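Local coordinates for hypothetical protein (Plasmodium falciparum, PDB 1ZSO), which is of unknown function but belongs to a family that is generally assigned zinc binding, which this member may share, at residues 107-111 against 112-116. Numbering follows the deposited sequence.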
loop_
_atom_site.group_PDB
_atom_site.type_symbol
_atom_site.label_atom_id
_atom_site.label_comp_id
_atom_site.label_asym_id
_atom_site.label_seq_id
_atom_site.Cartn_x
_atom_site.Cartn_y
_atom_site.Cartn_z
ATOM N N PHE B 107 -9.374 8.551 -11.083
ATOM C CA PHE B 107 -9.391 7.785 -9.827
ATOM C C PHE B 107 -10.586 8.125 -8.947
ATOM O O PHE B 107 -10.909 9.296 -8.757
ATOM C CB PHE B 107 -8.135 8.054 -9.020
ATOM C CG PHE B 107 -6.864 7.873 -9.800
ATOM C CD1 PHE B 107 -6.383 8.891 -10.612
ATOM C CD2 PHE B 107 -6.151 6.695 -9.728
ATOM C CE1 PHE B 107 -5.254 8.720 -11.348
ATOM C CE2 PHE B 107 -5.010 6.529 -10.482
ATOM C CZ PHE B 107 -4.559 7.543 -11.273
ATOM N N GLU B 108 -11.232 7.094 -8.393
ATOM C CA GLU B 108 -12.159 7.271 -7.279
ATOM C C GLU B 108 -11.401 7.279 -5.985
ATOM O O GLU B 108 -10.738 6.318 -5.626
ATOM C CB GLU B 108 -13.176 6.139 -7.174
ATOM C CG GLU B 108 -14.248 6.191 -8.214
ATOM C CD GLU B 108 -15.199 4.996 -8.116
ATOM O OE1 GLU B 108 -15.197 4.306 -7.057
ATOM O OE2 GLU B 108 -15.940 4.764 -9.104
ATOM N N CYS B 109 -11.594 8.355 -5.254
ATOM C CA CYS B 109 -10.985 8.559 -3.982
ATOM C C CYS B 109 -12.048 8.722 -2.909
ATOM O O CYS B 109 -12.916 9.537 -3.046
ATOM C CB CYS B 109 -10.144 9.815 -4.086
ATOM S SG CYS B 109 -8.980 9.745 -5.450
ATOM N N ARG B 110 -11.968 7.927 -1.846
ATOM C CA ARG B 110 -12.884 8.027 -0.718
ATOM C C ARG B 110 -12.065 8.268 0.560
ATOM O O ARG B 110 -11.361 7.390 1.038
ATOM C CB ARG B 110 -13.665 6.743 -0.552
ATOM C CG ARG B 110 -14.918 6.577 -1.458
ATOM C CD ARG B 110 -15.839 5.425 -0.915
ATOM N NE ARG B 110 -17.075 5.207 -1.707
ATOM C CZ ARG B 110 -17.106 4.703 -2.951
ATOM N NH1 ARG B 110 -15.986 4.353 -3.584
ATOM N NH2 ARG B 110 -18.265 4.551 -3.574
ATOM N N GLY B 111 -12.142 9.468 1.090
ATOM C CA GLY B 111 -11.399 9.828 2.266
ATOM C C GLY B 111 -10.002 10.338 1.966
ATOM O O GLY B 111 -9.200 10.589 2.880
ATOM N N ILE B 112 -9.718 10.554 0.703
ATOM C CA ILE B 112 -8.355 10.910 0.292
ATOM C C ILE B 112 -8.447 11.970 -0.818
ATOM O O ILE B 112 -9.293 11.841 -1.693
ATOM C CB ILE B 112 -7.594 9.702 -0.276
ATOM C CG1 ILE B 112 -7.117 8.771 0.821
ATOM C CG2 ILE B 112 -6.369 10.143 -1.091
ATOM C CD1 ILE B 112 -6.743 7.409 0.286
ATOM N N GLU B 113 -7.590 12.982 -0.750
ATOM C CA GLU B 113 -7.322 13.950 -1.860
ATOM C C GLU B 113 -5.951 13.774 -2.501
ATOM O O GLU B 113 -4.939 13.821 -1.812
ATOM C CB GLU B 113 -7.239 15.384 -1.359
ATOM C CG GLU B 113 -8.428 16.195 -1.495
ATOM C CD GLU B 113 -9.087 16.313 -0.181
ATOM O OE1 GLU B 113 -9.467 15.233 0.318
ATOM O OE2 GLU B 113 -9.177 17.447 0.359
ATOM N N LEU B 114 -5.940 13.626 -3.816
ATOM C CA LEU B 114 -4.731 13.583 -4.619
ATOM C C LEU B 114 -4.219 14.995 -4.722
ATOM O O LEU B 114 -4.906 15.813 -5.279
ATOM C CB LEU B 114 -5.039 13.074 -6.036
ATOM C CG LEU B 114 -5.674 11.679 -6.074
ATOM C CD1 LEU B 114 -5.598 11.042 -7.462
ATOM C CD2 LEU B 114 -4.987 10.798 -5.063
ATOM N N ILE B 115 -3.031 15.284 -4.163
ATOM C CA ILE B 115 -2.486 16.649 -4.161
ATOM C C ILE B 115 -1.507 16.850 -5.351
ATOM O O ILE B 115 -1.708 17.707 -6.231
ATOM C CB ILE B 115 -1.797 16.964 -2.790
ATOM C CG1 ILE B 115 -2.784 16.826 -1.630
ATOM C CG2 ILE B 115 -1.239 18.348 -2.757
ATOM C CD1 ILE B 115 -3.939 17.815 -1.662
ATOM N N ASP B 116 -0.467 16.020 -5.364
ATOM C CA ASP B 116 0.626 16.123 -6.303
ATOM C C ASP B 116 0.796 14.769 -6.958
ATOM O O ASP B 116 0.787 13.775 -6.281
ATOM C CB ASP B 116 1.937 16.434 -5.574
ATOM C CG ASP B 116 1.917 17.768 -4.866
ATOM O OD1 ASP B 116 1.516 18.774 -5.502
ATOM O OD2 ASP B 116 2.334 17.823 -3.675
#
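The chain turns back at Gly111, so that Phe107 and Cys109 on strand 107-110 meet Leu114 on strand 112-116; the two short axes run at 130° to each other. They approach to 6.0 Å. Gly111 takes a left-handed backbone conformation, with phi 87°. The two strands do not pair with each other. Their side chains meet instead.

Leu114 meets Phe107 with its methyl CD1 and Cys109 with its branch point CG. Its CD1 lies obliquely by the Phe107 ring, 3.9 Å from Phe107 CD1, and the two side chains cross at about a right angle. Leu114 CG sits 3.9 Å from Cys109 SG, and both Leu114 methyls are near the same sulfur. Cys109 SG stands anti to its own carbonyl carbon (chi1 -54°), and this torsion sets the sulfur beside Leu114. Cys109 CB also packs closely on the backbone, 3.2 Å from Ile112 O. On the outer side of the first strand, Arg110 NH1 forms a salt bridge with Glu108 OE1 at 3.6 Å.

The turn links two different antiparallel sheets: strand 102-110 lies between strands 80-85 and 9-21, while strand 112-117 pairs with strand 34-40. Phe107 makes edge-to-face contacts with Trp34 and Phe36 of strand 34-40, and Leu114 touches Thr12 of strand 9-21, which is consistent with two sheets packed face to face. Gly111 O accepts a hydrogen bond from Trp73 NE1, and further along Ile115 and Asp116 form a classic beta bulge opposite Asn37 of strand 34-40.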